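Local atomic coordinates of esterase Rv0045c (Mycobacterium tuberculosis, PDB entry 6WYN), a protein that hydrolyses short, straight-chain carboxylic esters, with highest activity on four-atom chains, and probably takes part in ester or lipid metabolism, its physiological substrate being unknown. Residues 214-217 / 218-221; 230-233 / 234-238. All blocks are in the same frame, centred on the assembly; numbering follows the deposited sequence.

Overall arrangement
Contacts 1 and 2 come in series along the chain and lie about 10 Å apart, centre to centre. Contact 1 covers the C-terminal part of helix 211-221; contact 2 covers most of helix 227-237, the next helix, and the first residue of strand 238-240. The two helices pack directly: T218 OG1 lies 3.4 Å from V234 CG2, and M214 CB lies 3.9 Å from V234 CG1. Both follow strand 174-178 and precede strand 273-278, neighbours in the main sheet, a position consistent with the inserted cap domain of this α/β hydrolase. Contact 1 is the more peripheral, 20 Å from the chain centre against 14 Å for contact 2, which approaches the core fold.

Contact 1: residues 214-217 / 218-221; sequences MLDL and TIAA
T218 grips the carbonyl of M214 twice, one turn back on the same helix. Its backbone N donates to M214 O at 3.1 Å within the carbonyl plane, while its OG1 donates to the same oxygen at 3.0 Å from 37° above that plane. The hydroxyl can do this because OG1 stands beside the backbone N (chi1 -55°), which brings both donors of T218 to one acceptor. On another side of the helix, L215 and I219 meet at an oblique angle. I219 folds back along the axis, passing CG1 at 3.2 Å from L215 O, and its terminal CD1 comes to rest 4.0 Å from L215 CG. That oxygen also accepts the I219 N at 2.8 Å, nearly in line with its C=O bond.

These i to i+4 pairs are ordinary α-helical spacing within helix 211-221, which probably belongs to the inserted cap of the α/β hydrolase. A220 N to D216 O is a good bond at 2.8 Å, whereas A221 N to L217 O, at 3.2 Å, is weak. The carboxylate of D216 turns to Q212 through OD1. M214 packs against W246 and W248 of strand 246-248, T218 also meets W248, and I219 rests on V227 of helix 227-237.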
loop_
_atom_site.group_PDB
_atom_site.type_symbol
_atom_site.label_atom_id
_atom_site.label_comp_id
_atom_site.label_asym_id
_atom_site.label_seq_id
_atom_site.Cartn_x
_atom_site.Cartn_y
_atom_site.Cartn_z
ATOM N N MET A 214 -5.816 -3.532 20.338
ATOM C CA MET A 214 -5.475 -3.000 18.994
ATOM C C MET A 214 -6.654 -3.263 18.052
ATOM O O MET A 214 -7.052 -2.351 17.308
ATOM C CB MET A 214 -4.186 -3.663 18.506
ATOM C CG MET A 214 -3.033 -3.429 19.484
ATOM S SD MET A 214 -1.496 -4.031 18.772
ATOM C CE MET A 214 -0.783 -2.503 18.191
ATOM N N LEU A 215 -7.251 -4.452 18.166
ATOM C CA LEU A 215 -8.446 -4.842 17.390
ATOM C C LEU A 215 -9.625 -3.901 17.719
ATOM O O LEU A 215 -10.276 -3.481 16.771
ATOM C CB LEU A 215 -8.739 -6.311 17.663
ATOM C CG LEU A 215 -9.911 -6.879 16.877
ATOM C CD1 LEU A 215 -9.762 -6.661 15.388
ATOM C CD2 LEU A 215 -10.093 -8.343 17.188
ATOM N N ASP A 216 -9.774 -3.451 18.966
ATOM C CA ASP A 216 -10.883 -2.555 19.419
ATOM C C ASP A 216 -10.773 -1.195 18.725
ATOM O O ASP A 216 -11.781 -0.698 18.234
ATOM C CB ASP A 216 -10.884 -2.426 20.950
ATOM C CG ASP A 216 -11.441 -3.656 21.675
ATOM O OD1 ASP A 216 -12.163 -4.483 21.031
ATOM O OD2 ASP A 216 -11.192 -3.777 22.903
ATOM N N LEU A 217 -9.549 -0.671 18.628
ATOM C CA LEU A 217 -9.183 0.566 17.906
ATOM C C LEU A 217 -9.540 0.440 16.415
ATOM O O LEU A 217 -10.162 1.333 15.853
ATOM C CB LEU A 217 -7.681 0.729 18.151
ATOM C CG LEU A 217 -7.205 2.157 18.357
ATOM C CD1 LEU A 217 -8.024 2.843 19.452
ATOM C CD2 LEU A 217 -5.707 2.176 18.672
ATOM N N THR A 218 -9.224 -0.688 15.788
ATOM C CA THR A 218 -9.453 -0.924 14.339
ATOM C C THR A 218 -10.961 -1.112 14.104
ATOM O O THR A 218 -11.512 -0.598 13.120
ATOM C CB THR A 218 -8.621 -2.133 13.927
ATOM O OG1 THR A 218 -7.270 -1.867 14.310
ATOM C CG2 THR A 218 -8.715 -2.426 12.460
ATOM N N ILE A 219 -11.638 -1.805 15.019
ATOM C CA ILE A 219 -13.116 -1.921 14.945
ATOM C C ILE A 219 -13.689 -0.497 15.035
ATOM O O ILE A 219 -14.496 -0.149 14.176
ATOM C CB ILE A 219 -13.660 -2.850 16.044
ATOM C CG1 ILE A 219 -13.230 -4.300 15.805
ATOM C CG2 ILE A 219 -15.192 -2.713 16.120
ATOM C CD1 ILE A 219 -13.519 -5.247 16.963
ATOM N N ALA A 220 -13.278 0.291 16.034
ATOM C CA ALA A 220 -13.792 1.662 16.235
ATOM C C ALA A 220 -13.668 2.477 14.950
ATOM O O ALA A 220 -14.563 3.235 14.677
ATOM C CB ALA A 220 -13.123 2.340 17.416
ATOM N N ALA A 221 -12.627 2.293 14.141
ATOM C CA ALA A 221 -12.380 3.114 12.937
ATOM C C ALA A 221 -13.163 2.534 11.763
ATOM O O ALA A 221 -13.264 3.225 10.756
ATOM C CB ALA A 221 -10.883 3.157 12.644
#

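Contact 2: residues 230-233 / 234-238; sequences LRRG and VFHNS
R232 and H236, one helical turn apart, run side by side in the same direction, with the guanidinium and imidazole planes nearly perpendicular at 87°. The touching part of the arginine is its aliphatic stem: CG lies 4.0 Å from H236 NE2, while the bends at chi2 and chi3 carry the guanidinium onward to a salt bridge of NH1 with E51. The backbone of the same two residues is joined by H236 N to R232 O at 3.2 Å. F235 adds to the packing, placing CD2 3.4 Å above one face of the H236 ring, toward its rim; the imidazole also stacks with H96.

V234 is buried as well. Its CG2 stands beside the backbone N and meets L230 O at 3.4 Å, the oxygen that receives V234 N at 3.0 Å. By contrast, R231 and G233 form the exposed side. In the last turn the N237 N to G233 O bond is weak (126°), while the hydroxyl of buried S238 bonds to the carbonyl of V234, four residues back, with OG 2.8 Å from V234 O and 44° out of the carbonyl plane.

This i to i+4 pairing lies on helix 227-237, which, inserted between sheet strands 174-178 and 273-278, probably belongs to the cap domain. R232 and H236 reach helix 99-105 at T100 and D99, and R232 also touches N52 of helix 49-55. V234 and R231 pack on F211 of helix 211-221. N237 ties in G92 O through ND2 and N94 through OD1; its side chain lies about 8 Å from G91, a residue involved in substrate selectivity. S238 opens strand 238-240, which pairs antiparallel with strand 246-248.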
loop_
_atom_site.group_PDB
_atom_site.type_symbol
_atom_site.label_atom_id
_atom_site.label_comp_id
_atom_site.label_asym_id
_atom_site.label_seq_id
_atom_site.Cartn_x
_atom_site.Cartn_y
_atom_site.Cartn_z
ATOM N N LEU A 230 -10.785 -7.692 9.760
ATOM C CA LEU A 230 -10.067 -6.687 10.592
ATOM C C LEU A 230 -8.983 -7.350 11.456
ATOM O O LEU A 230 -7.871 -6.773 11.558
ATOM C CB LEU A 230 -11.056 -5.920 11.467
ATOM C CG LEU A 230 -12.073 -5.053 10.723
ATOM C CD1 LEU A 230 -12.989 -4.324 11.719
ATOM C CD2 LEU A 230 -11.384 -4.052 9.783
ATOM N N ARG A 231 -9.309 -8.477 12.082
ATOM C CA ARG A 231 -8.392 -9.263 12.959
ATOM C C ARG A 231 -7.147 -9.670 12.142
ATOM O O ARG A 231 -6.025 -9.594 12.656
ATOM C CB ARG A 231 -9.174 -10.475 13.485
ATOM C CG ARG A 231 -8.381 -11.417 14.375
ATOM C CD ARG A 231 -9.187 -12.573 14.977
ATOM N NE ARG A 231 -10.372 -12.104 15.708
ATOM C CZ ARG A 231 -10.422 -11.739 17.008
ATOM N NH1 ARG A 231 -9.338 -11.791 17.778
ATOM N NH2 ARG A 231 -11.575 -11.327 17.534
ATOM N N ARG A 232 -7.363 -10.144 10.912
ATOM C CA ARG A 232 -6.238 -10.580 10.040
ATOM C C ARG A 232 -5.334 -9.373 9.775
ATOM O O ARG A 232 -4.099 -9.526 9.855
ATOM C CB ARG A 232 -6.815 -11.129 8.733
ATOM C CG ARG A 232 -5.791 -11.611 7.718
ATOM C CD ARG A 232 -6.345 -12.779 6.926
ATOM N NE ARG A 232 -7.109 -12.418 5.740
ATOM C CZ ARG A 232 -8.435 -12.352 5.665
ATOM N NH1 ARG A 232 -9.177 -12.611 6.729
ATOM N NH2 ARG A 232 -9.015 -12.019 4.527
ATOM N N GLY A 233 -5.937 -8.217 9.489
ATOM C CA GLY A 233 -5.166 -6.997 9.203
ATOM C C GLY A 233 -4.331 -6.581 10.398
ATOM O O GLY A 233 -3.111 -6.244 10.220
ATOM N N VAL A 234 -4.915 -6.629 11.592
ATOM C CA VAL A 234 -4.204 -6.260 12.845
ATOM C C VAL A 234 -3.073 -7.274 13.135
ATOM O O VAL A 234 -1.981 -6.839 13.458
ATOM C CB VAL A 234 -5.170 -6.138 14.029
ATOM C CG1 VAL A 234 -4.423 -5.960 15.348
ATOM C CG2 VAL A 234 -6.164 -4.994 13.835
ATOM N N PHE A 235 -3.338 -8.572 13.059
ATOM C CA PHE A 235 -2.292 -9.620 13.160
ATOM C C PHE A 235 -1.024 -9.252 12.345
ATOM O O PHE A 235 0.093 -9.183 12.891
ATOM C CB PHE A 235 -2.893 -10.924 12.674
ATOM C CG PHE A 235 -1.894 -12.034 12.579
ATOM C CD1 PHE A 235 -1.198 -12.441 13.708
ATOM C CD2 PHE A 235 -1.634 -12.643 11.365
ATOM C CE1 PHE A 235 -0.270 -13.469 13.624
ATOM C CE2 PHE A 235 -0.701 -13.666 11.282
ATOM C CZ PHE A 235 -0.031 -14.078 12.410
ATOM N N HIS A 236 -1.171 -8.944 11.063
ATOM C CA HIS A 236 -0.031 -8.615 10.156
ATOM C C HIS A 236 0.603 -7.268 10.529
ATOM O O HIS A 236 1.795 -7.068 10.268
ATOM C CB HIS A 236 -0.485 -8.606 8.704
ATOM C CG HIS A 236 -0.888 -9.941 8.226
ATOM N ND1 HIS A 236 -0.151 -11.059 8.525
ATOM C CD2 HIS A 236 -1.957 -10.334 7.492
ATOM C CE1 HIS A 236 -0.704 -12.090 7.925
ATOM N NE2 HIS A 236 -1.846 -11.692 7.328
ATOM N N ASN A 237 -0.179 -6.349 11.089
ATOM C CA ASN A 237 0.275 -4.954 11.270
ATOM C C ASN A 237 0.803 -4.740 12.684
ATOM O O ASN A 237 1.134 -3.584 13.028
ATOM C CB ASN A 237 -0.819 -3.957 10.952
ATOM C CG ASN A 237 -0.311 -2.724 10.252
ATOM O OD1 ASN A 237 0.818 -2.692 9.731
ATOM N ND2 ASN A 237 -1.163 -1.712 10.175
ATOM N N SER A 238 0.861 -5.795 13.464
ATOM C CA SER A 238 1.215 -5.729 14.898
ATOM C C SER A 238 2.206 -6.846 15.287
ATOM O O SER A 238 2.352 -7.812 14.516
ATOM C CB SER A 238 -0.043 -5.753 15.736
ATOM O OG SER A 238 -0.583 -7.044 15.879
#